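Local coordinates for protein halogenase PltM (PDB 6BZN) that halogenates phenolic compounds, accepting a range of substrates and halides, and binds FAD, as expected of a flavin-dependent halogenase, at residues C104-G109 / N264-G269; K226-A231 / I242-S247; L362-K367 / I383-H388. All coordinates share one frame; numbering follows the deposited sequence.

Contact 1: C104-G109 / N264-G269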
loop_
_atom_site.group_PDB
_atom_site.type_symbol
_atom_site.label_atom_id
_atom_site.label_comp_id
_atom_site.label_asym_id
_atom_site.label_seq_id
_atom_site.Cartn_x
_atom_site.Cartn_y
_atom_site.Cartn_z
ATOM N N CYS A 104 -4.799 15.842 3.895
ATOM C CA CYS A 104 -5.248 14.535 4.344
ATOM C C CYS A 104 -6.604 14.543 5.012
ATOM O O CYS A 104 -7.122 15.585 5.445
ATOM C CB CYS A 104 -4.235 13.893 5.293
ATOM S SG CYS A 104 -4.160 14.665 6.918
ATOM N N GLY A 105 -7.191 13.358 5.018
ATOM C CA GLY A 105 -8.243 13.001 5.938
ATOM C C GLY A 105 -7.657 12.139 7.049
ATOM O O GLY A 105 -6.442 11.921 7.129
ATOM N N ILE A 106 -8.543 11.609 7.874
ATOM C CA ILE A 106 -8.156 10.810 9.035
ATOM C C ILE A 106 -8.692 9.390 8.926
ATOM O O ILE A 106 -9.711 9.148 8.280
ATOM C CB ILE A 106 -8.647 11.494 10.332
ATOM C CG1 ILE A 106 -7.917 10.970 11.546
ATOM C CG2 ILE A 106 -10.152 11.369 10.512
ATOM C CD1 ILE A 106 -8.084 11.862 12.762
ATOM N N LYS A 107 -7.982 8.445 9.530
ATOM C CA LYS A 107 -8.535 7.107 9.717
ATOM C C LYS A 107 -8.186 6.551 11.079
ATOM O O LYS A 107 -7.039 6.635 11.539
ATOM C CB LYS A 107 -8.121 6.136 8.606
ATOM C CG LYS A 107 -6.629 6.034 8.383
ATOM C CD LYS A 107 -6.236 4.864 7.473
ATOM C CE LYS A 107 -6.446 3.486 8.089
ATOM N NZ LYS A 107 -5.211 2.826 8.587
ATOM N N LEU A 108 -9.195 5.964 11.707
ATOM C CA LEU A 108 -9.043 5.338 13.009
ATOM C C LEU A 108 -9.031 3.825 12.892
ATOM O O LEU A 108 -8.996 3.129 13.917
ATOM C CB LEU A 108 -10.167 5.802 13.921
ATOM C CG LEU A 108 -10.241 7.317 14.096
ATOM C CD1 LEU A 108 -11.470 7.706 14.915
ATOM C CD2 LEU A 108 -8.968 7.850 14.728
ATOM N N GLY A 109 -9.044 3.322 11.653
ATOM C CA GLY A 109 -8.967 1.898 11.380
ATOM C C GLY A 109 -9.488 1.554 9.997
ATOM O O GLY A 109 -9.884 2.436 9.234
ATOM N N ASN A 264 -12.521 14.579 3.900
ATOM C CA ASN A 264 -13.333 15.638 4.531
ATOM C C ASN A 264 -13.864 15.261 5.928
ATOM O O ASN A 264 -14.890 15.774 6.362
ATOM C CB ASN A 264 -14.483 16.052 3.590
ATOM C CG ASN A 264 -15.534 14.977 3.414
ATOM O OD1 ASN A 264 -15.232 13.784 3.466
ATOM N ND2 ASN A 264 -16.773 15.389 3.185
ATOM N N ASN A 265 -13.144 14.382 6.616
ATOM C CA ASN A 265 -13.570 13.814 7.891
ATOM C C ASN A 265 -12.699 14.243 9.071
ATOM O O ASN A 265 -12.826 13.682 10.166
ATOM C CB ASN A 265 -13.587 12.281 7.789
ATOM C CG ASN A 265 -12.208 11.676 7.531
ATOM O OD1 ASN A 265 -11.212 12.386 7.387
ATOM N ND2 ASN A 265 -12.157 10.355 7.439
ATOM N N HIS A 266 -11.795 15.197 8.837
ATOM C CA HIS A 266 -10.871 15.679 9.856
ATOM C C HIS A 266 -11.411 17.022 10.352
ATOM O O HIS A 266 -11.699 17.897 9.543
ATOM C CB HIS A 266 -9.461 15.858 9.275
ATOM C CG HIS A 266 -8.408 16.086 10.315
ATOM N ND1 HIS A 266 -7.564 15.092 10.758
ATOM C CD2 HIS A 266 -8.084 17.189 11.024
ATOM C CE1 HIS A 266 -6.758 15.579 11.686
ATOM N NE2 HIS A 266 -7.057 16.850 11.870
ATOM N N PRO A 267 -11.525 17.207 11.679
ATOM C CA PRO A 267 -12.128 18.472 12.144
ATOM C C PRO A 267 -11.353 19.753 11.750
ATOM O O PRO A 267 -11.969 20.793 11.590
ATOM C CB PRO A 267 -12.211 18.306 13.675
ATOM C CG PRO A 267 -11.647 16.962 14.004
ATOM C CD PRO A 267 -10.988 16.394 12.788
ATOM N N GLN A 268 -10.031 19.680 11.638
ATOM C CA GLN A 268 -9.214 20.769 11.049
ATOM C C GLN A 268 -8.836 20.670 9.544
ATOM O O GLN A 268 -8.038 21.465 9.059
ATOM C CB GLN A 268 -7.938 20.966 11.875
ATOM C CG GLN A 268 -8.191 21.400 13.309
ATOM C CD GLN A 268 -7.943 20.275 14.294
ATOM O OE1 GLN A 268 -6.799 19.828 14.453
ATOM N NE2 GLN A 268 -8.999 19.805 14.957
ATOM N N GLY A 269 -9.430 19.730 8.815
ATOM C CA GLY A 269 -9.194 19.568 7.380
ATOM C C GLY A 269 -10.054 20.509 6.567
ATOM O O GLY A 269 -11.097 20.969 7.034
#
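The carboxamide of Asn265 lies beside the backbone of Ile106 and bonds to both its polar atoms. Ile106 N donates to Asn265 OD1 at 2.8 Å in a nearly straight bond (169°), the donor tilted 20° from the carbonyl plane. In return Asn265 ND2 donates to Ile106 O at 2.9 Å, more bent, with Ile106 O standing out of the amide plane. The two bonds to one strand residue fix the rotation of the Asn265 amide. Asn265 CG sits between the backbone N and the carbonyl carbon (chi1 63°), which turns the amide to the strand. Asn265 ND2 also donates to Phe245 O.

Close packing accompanies these bonds. Gly105 CA comes within 3.4 Å of Asn265 OD1, an approach allowed by the lack of a side chain, while Ile106 CG2 lies 3.5 Å from the same oxygen. His266 crosses Ile106 at about a right angle, and Ile106 CB meets the ring near its plane, 3.8 Å from His266 ND1. This nitrogen is buried here without a polar partner in the model. A type I turn, His266 to Gly269, follows.

The side chain of Cys104 is about 9 Å from that of FAD-binding Arg140. Strand 104-107 pairs antiparallel with strand 134-138, and the loop between strands 256-262 and 273-281 docks on it; helix 92-98 touches Cys104 and His266.

Contact 2: K226-A231 / I242-S247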
loop_
_atom_site.group_PDB
_atom_site.type_symbol
_atom_site.label_atom_id
_atom_site.label_comp_id
_atom_site.label_asym_id
_atom_site.label_seq_id
_atom_site.Cartn_x
_atom_site.Cartn_y
_atom_site.Cartn_z
ATOM N N LYS A 226 -21.939 11.042 1.232
ATOM C CA LYS A 226 -22.442 10.897 2.603
ATOM C C LYS A 226 -21.616 9.960 3.463
ATOM O O LYS A 226 -21.133 8.946 2.986
ATOM C CB LYS A 226 -23.856 10.336 2.607
ATOM C CG LYS A 226 -24.936 11.358 2.444
ATOM C CD LYS A 226 -26.248 10.818 3.003
ATOM C CE LYS A 226 -27.294 11.910 2.982
ATOM N NZ LYS A 226 -28.630 11.326 3.224
ATOM N N SER A 227 -21.523 10.283 4.750
ATOM C CA SER A 227 -20.849 9.440 5.716
ATOM C C SER A 227 -21.626 8.135 5.921
ATOM O O SER A 227 -22.851 8.103 5.770
ATOM C CB SER A 227 -20.719 10.170 7.055
ATOM O OG SER A 227 -21.966 10.227 7.738
ATOM N N TYR A 228 -20.919 7.074 6.289
ATOM C CA TYR A 228 -21.577 5.807 6.611
ATOM C C TYR A 228 -22.675 6.015 7.678
ATOM O O TYR A 228 -23.771 5.469 7.563
ATOM C CB TYR A 228 -20.586 4.768 7.116
ATOM C CG TYR A 228 -21.273 3.452 7.388
ATOM C CD1 TYR A 228 -21.875 3.199 8.630
ATOM C CD2 TYR A 228 -21.382 2.490 6.398
ATOM C CE1 TYR A 228 -22.536 2.008 8.872
ATOM C CE2 TYR A 228 -22.035 1.293 6.623
ATOM C CZ TYR A 228 -22.626 1.063 7.859
ATOM O OH TYR A 228 -23.279 -0.107 8.090
ATOM N N GLU A 229 -22.365 6.800 8.702
ATOM C CA GLU A 229 -23.296 6.991 9.822
ATOM C C GLU A 229 -24.583 7.694 9.373
ATOM O O GLU A 229 -25.661 7.325 9.833
ATOM C CB GLU A 229 -22.649 7.745 10.978
ATOM C CG GLU A 229 -21.750 6.904 11.872
ATOM C CD GLU A 229 -20.478 6.415 11.189
ATOM O OE1 GLU A 229 -20.100 5.246 11.426
ATOM O OE2 GLU A 229 -19.845 7.190 10.429
ATOM N N ASP A 230 -24.469 8.691 8.491
ATOM C CA ASP A 230 -25.643 9.393 7.934
ATOM C C ASP A 230 -26.390 8.584 6.889
ATOM O O ASP A 230 -27.607 8.688 6.792
ATOM C CB ASP A 230 -25.257 10.747 7.303
ATOM C CG ASP A 230 -24.845 11.783 8.329
ATOM O OD1 ASP A 230 -25.249 11.656 9.506
ATOM O OD2 ASP A 230 -24.096 12.723 7.972
ATOM N N ALA A 231 -25.670 7.803 6.092
ATOM C CA ALA A 231 -26.269 7.092 4.966
ATOM C C ALA A 231 -26.882 5.763 5.379
ATOM O O ALA A 231 -27.899 5.367 4.818
ATOM C CB ALA A 231 -25.241 6.862 3.874
ATOM N N ILE A 242 -15.539 3.123 16.494
ATOM C CA ILE A 242 -15.103 4.263 15.680
ATOM C C ILE A 242 -16.154 4.567 14.630
ATOM O O ILE A 242 -16.841 3.658 14.158
ATOM C CB ILE A 242 -13.741 3.998 14.989
ATOM C CG1 ILE A 242 -13.793 2.740 14.100
ATOM C CG2 ILE A 242 -12.653 3.872 16.039
ATOM C CD1 ILE A 242 -12.560 2.529 13.240
ATOM N N GLU A 243 -16.288 5.846 14.273
ATOM C CA GLU A 243 -17.119 6.228 13.139
ATOM C C GLU A 243 -16.513 5.617 11.884
ATOM O O GLU A 243 -15.305 5.778 11.638
ATOM C CB GLU A 243 -17.152 7.741 12.934
ATOM C CG GLU A 243 -17.812 8.561 14.021
ATOM C CD GLU A 243 -17.545 10.048 13.851
ATOM O OE1 GLU A 243 -17.609 10.563 12.711
ATOM O OE2 GLU A 243 -17.248 10.707 14.858
ATOM N N LEU A 244 -17.331 4.948 11.083
ATOM C CA LEU A 244 -16.839 4.387 9.825
ATOM C C LEU A 244 -16.438 5.510 8.857
ATOM O O LEU A 244 -15.552 5.316 8.026
ATOM C CB LEU A 244 -17.834 3.442 9.175
ATOM C CG LEU A 244 -18.463 2.257 9.923
ATOM C CD1 LEU A 244 -18.620 1.067 8.983
ATOM C CD2 LEU A 244 -17.731 1.841 11.174
ATOM N N PHE A 245 -17.070 6.679 9.007
ATOM C CA PHE A 245 -16.671 7.910 8.320
ATOM C C PHE A 245 -15.194 8.254 8.546
ATOM O O PHE A 245 -14.517 8.724 7.631
ATOM C CB PHE A 245 -17.561 9.072 8.801
ATOM C CG PHE A 245 -17.342 10.381 8.085
ATOM C CD1 PHE A 245 -17.329 10.449 6.689
ATOM C CD2 PHE A 245 -17.207 11.571 8.812
ATOM C CE1 PHE A 245 -17.144 11.666 6.033
ATOM C CE2 PHE A 245 -17.030 12.796 8.154
ATOM C CZ PHE A 245 -17.014 12.835 6.764
ATOM N N LYS A 246 -14.719 8.009 9.767
ATOM C CA LYS A 246 -13.330 8.200 10.159
ATOM C C LYS A 246 -12.544 6.889 10.066
ATOM O O LYS A 246 -11.771 6.546 10.957
ATOM C CB LYS A 246 -13.255 8.776 11.588
ATOM C CG LYS A 246 -13.933 10.128 11.767
ATOM C CD LYS A 246 -13.642 10.685 13.154
ATOM C CE LYS A 246 -14.385 11.990 13.447
ATOM N NZ LYS A 246 -13.830 13.149 12.697
ATOM N N SER A 247 -12.727 6.178 8.960
ATOM C CA SER A 247 -12.046 4.927 8.693
ATOM C C SER A 247 -11.890 4.750 7.190
ATOM O O SER A 247 -12.568 5.411 6.399
ATOM C CB SER A 247 -12.857 3.756 9.256
ATOM O OG SER A 247 -13.922 3.390 8.391
HETATM O O HOH W 1 -19.824 9.738 11.282
#
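The carboxylate of Glu229 takes the backbone N-H groups of two successive residues, Leu244 and Phe245, one on each oxygen. Leu244 N donates to Glu229 OE1 at 2.8 Å, reaching its syn side from 23° out of the carboxylate plane, whereas Phe245 N donates to the syn lone pair of Glu229 OE2 over a longer 3.2 Å. Two donors spread over two oxygens fix the rotation of the carboxylate.

Beside this acid, two carbons pack over aromatic faces. Leu244 CD1 stands 3.8 Å from the centroid of the Tyr228 ring, only 6° off the normal, a CH-pi contact almost over the ring centre; the two side chains run side by side and point the same way. Ser227 CB makes a second, more oblique CH-pi contact over a face of the Phe245 ring, 3.8 Å from its centroid and 3.4 Å from Phe245 CD1.

The Glu229 chain bends at chi2 (67°), bringing its end back toward the 242-247 loop. A water donates to both Glu229 OE2 and Glu243 OE1, bridging two acids whose like charges would otherwise probably disfavour their closeness. Ser227 is the N-cap of helix 228-231: its OG accepts from Asp230 N at 3.0 Å, while its CB faces the Phe245 ring.

Away from the known flavin-binding residues, the contact joins the short helix after strand 215-223 to the loop leading into strand 248-253. Tyr228 and Leu244 both reach Leu126 of strand 126-131 and Leu249 of strand 248-253, and helix 235-238 adjoins Glu229 and Glu243 through Leu235.

Contact 3: L362-K367 / I383-H388; sequences LRLAPK and IEVERH
Arg363 reaches from its helix to lie over the ring of His388. Its CB comes 4.4 Å from Val385 CG2. With CG anti to the carbonyl carbon (chi1 -69°) and the chain extended as far as NE, Arg363 CD arrives 3.6 Å from His388 CG. The next atom, Arg363 NE, lies over a face of the imidazole, 3.5 Å from His388 CG, and the guanidinium and ring planes are only 12° apart. Arg363 CZ passes 4.0 Å from His388 CB, which sits over the guanidinium face toward its rim, while Glu384 O lies obliquely to the guanidinium, 4.5 Å from Arg363 NH1. Glu359 forms a salt bridge with Arg363 NE, and His388 NE2 is hydrogen-bonded to a glycerol, probably from the crystallisation liquor.

Beside this pair, Val385 CG2 fits against Leu364 CA at 3.7 Å and against Lys367 CD. A water accepts from Glu384 N and, weakly, from Lys367 NZ, whose salt bridge goes to Glu452.

Helices 352-374 and 383-406 pack here as an antiparallel pair, their local axes 9.3 Å apart at 172°. The former carries FAD-binding Leu354 near its N-terminal end; helix 444-452 adjoins both, and helix 68-81 touches Leu362, Ala365 and Pro366.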
loop_
_atom_site.group_PDB
_atom_site.type_symbol
_atom_site.label_atom_id
_atom_site.label_comp_id
_atom_site.label_asym_id
_atom_site.label_seq_id
_atom_site.Cartn_x
_atom_site.Cartn_y
_atom_site.Cartn_z
ATOM N N LEU A 362 13.967 1.848 2.478
ATOM C CA LEU A 362 14.719 1.720 3.706
ATOM C C LEU A 362 15.818 0.659 3.614
ATOM O O LEU A 362 16.921 0.849 4.141
ATOM C CB LEU A 362 13.732 1.404 4.820
ATOM C CG LEU A 362 14.092 1.502 6.285
ATOM C CD1 LEU A 362 14.761 2.815 6.651
ATOM C CD2 LEU A 362 12.790 1.298 7.053
ATOM N N ARG A 363 15.535 -0.437 2.917
ATOM C CA ARG A 363 16.522 -1.478 2.683
ATOM C C ARG A 363 17.541 -1.105 1.604
ATOM O O ARG A 363 18.724 -1.413 1.753
ATOM C CB ARG A 363 15.835 -2.778 2.280
ATOM C CG ARG A 363 15.053 -3.428 3.402
ATOM C CD ARG A 363 14.200 -4.559 2.880
ATOM N NE ARG A 363 13.530 -5.322 3.938
ATOM C CZ ARG A 363 14.057 -6.357 4.603
ATOM N NH1 ARG A 363 15.296 -6.779 4.374
ATOM N NH2 ARG A 363 13.327 -6.986 5.521
ATOM N N LEU A 364 17.080 -0.475 0.527
ATOM C CA LEU A 364 17.939 -0.153 -0.623
ATOM C C LEU A 364 18.945 0.975 -0.356
ATOM O O LEU A 364 20.107 0.889 -0.776
ATOM C CB LEU A 364 17.064 0.214 -1.837
ATOM C CG LEU A 364 17.801 0.639 -3.112
ATOM C CD1 LEU A 364 18.617 -0.498 -3.702
ATOM C CD2 LEU A 364 16.797 1.203 -4.120
ATOM N N ALA A 365 18.502 2.045 0.302
ATOM C CA ALA A 365 19.289 3.285 0.356
ATOM C C ALA A 365 20.671 3.092 1.008
ATOM O O ALA A 365 21.658 3.559 0.454
ATOM C CB ALA A 365 18.511 4.422 1.014
ATOM N N PRO A 366 20.753 2.355 2.138
ATOM C CA PRO A 366 22.073 2.099 2.732
ATOM C C PRO A 366 22.998 1.325 1.813
ATOM O O PRO A 366 24.209 1.568 1.828
ATOM C CB PRO A 366 21.746 1.272 3.982
ATOM C CG PRO A 366 20.362 1.675 4.323
ATOM C CD PRO A 366 19.685 1.810 2.991
ATOM N N LYS A 367 22.433 0.433 0.993
ATOM C CA LYS A 367 23.227 -0.353 0.058
ATOM C C LYS A 367 23.726 0.493 -1.104
ATOM O O LYS A 367 24.830 0.292 -1.584
ATOM C CB LYS A 367 22.429 -1.557 -0.437
ATOM C CG LYS A 367 21.995 -2.468 0.701
ATOM C CD LYS A 367 21.156 -3.621 0.205
ATOM C CE LYS A 367 20.580 -4.442 1.355
ATOM N NZ LYS A 367 21.664 -5.117 2.117
ATOM N N ILE A 383 20.870 -8.059 -3.431
ATOM C CA ILE A 383 20.028 -9.253 -3.504
ATOM C C ILE A 383 18.935 -9.278 -2.433
ATOM O O ILE A 383 17.837 -9.742 -2.690
ATOM C CB ILE A 383 20.871 -10.560 -3.489
ATOM C CG1 ILE A 383 20.043 -11.755 -3.956
ATOM C CG2 ILE A 383 21.489 -10.826 -2.123
ATOM C CD1 ILE A 383 19.697 -11.732 -5.428
ATOM N N GLU A 384 19.218 -8.752 -1.251
ATOM C CA GLU A 384 18.217 -8.735 -0.191
ATOM C C GLU A 384 17.092 -7.726 -0.459
ATOM O O GLU A 384 15.992 -7.872 0.081
ATOM C CB GLU A 384 18.865 -8.498 1.171
ATOM C CG GLU A 384 19.827 -9.614 1.590
ATOM C CD GLU A 384 19.170 -10.982 1.776
ATOM O OE1 GLU A 384 17.991 -11.043 2.187
ATOM O OE2 GLU A 384 19.851 -12.011 1.526
ATOM N N VAL A 385 17.363 -6.716 -1.281
ATOM C CA VAL A 385 16.311 -5.809 -1.737
ATOM C C VAL A 385 15.321 -6.597 -2.619
ATOM O O VAL A 385 14.093 -6.505 -2.447
ATOM C CB VAL A 385 16.890 -4.576 -2.466
ATOM C CG1 VAL A 385 15.792 -3.688 -3.018
ATOM C CG2 VAL A 385 17.754 -3.767 -1.507
ATOM N N GLU A 386 15.852 -7.386 -3.544
ATOM C CA GLU A 386 15.014 -8.239 -4.381
ATOM C C GLU A 386 14.240 -9.284 -3.581
ATOM O O GLU A 386 13.062 -9.511 -3.828
ATOM C CB GLU A 386 15.875 -8.950 -5.420
ATOM C CG GLU A 386 15.087 -9.805 -6.388
ATOM C CD GLU A 386 15.954 -10.309 -7.511
ATOM O OE1 GLU A 386 16.415 -11.462 -7.436
ATOM O OE2 GLU A 386 16.219 -9.532 -8.452
ATOM N N ARG A 387 14.929 -9.948 -2.660
ATOM C CA ARG A 387 14.297 -10.960 -1.831
ATOM C C ARG A 387 13.112 -10.380 -1.059
ATOM O O ARG A 387 12.030 -10.949 -1.087
ATOM C CB ARG A 387 15.314 -11.599 -0.886
ATOM C CG ARG A 387 14.709 -12.592 0.094
ATOM C CD ARG A 387 15.805 -13.344 0.830
ATOM N NE ARG A 387 15.282 -14.126 1.956
ATOM C CZ ARG A 387 15.692 -14.054 3.227
ATOM N NH1 ARG A 387 16.660 -13.229 3.615
ATOM N NH2 ARG A 387 15.119 -14.844 4.140
ATOM N N HIS A 388 13.312 -9.251 -0.383
ATOM C CA HIS A 388 12.195 -8.564 0.262
ATOM C C HIS A 388 11.050 -8.254 -0.728
ATOM O O HIS A 388 9.904 -8.617 -0.480
ATOM C CB HIS A 388 12.634 -7.274 0.954
ATOM C CG HIS A 388 11.480 -6.392 1.289
ATOM N ND1 HIS A 388 11.188 -5.247 0.579
ATOM C CD2 HIS A 388 10.465 -6.563 2.165
ATOM C CE1 HIS A 388 10.078 -4.715 1.052
ATOM N NE2 HIS A 388 9.614 -5.502 2.007
HETATM O O HOH W 2 21.600 -7.370 -0.264
#

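Contacts 1 and 2 are neighbours, their centres 11 Å apart, and contact 2 is nested along the chain inside the loop closed by contact 1. They touch directly: Lys246 of contact 2 probably hydrogen-bonds Leu108 and Asn265 of contact 1. Contact 1 joins strand 104-107 to the loop between strands 256-262 and 273-281, and contact 2 joins helix 228-231 to the loop entering strand 248-253, beside the same mixed sheet. Contact 3 comes later in the chain, its centre about 33 Å from that of contact 1 and 39 Å from that of contact 2, on the opposite side of the chain's centre. It lies among helices, so the three contacts mark separate sheet-rich and helical regions of one flavoprotein chain.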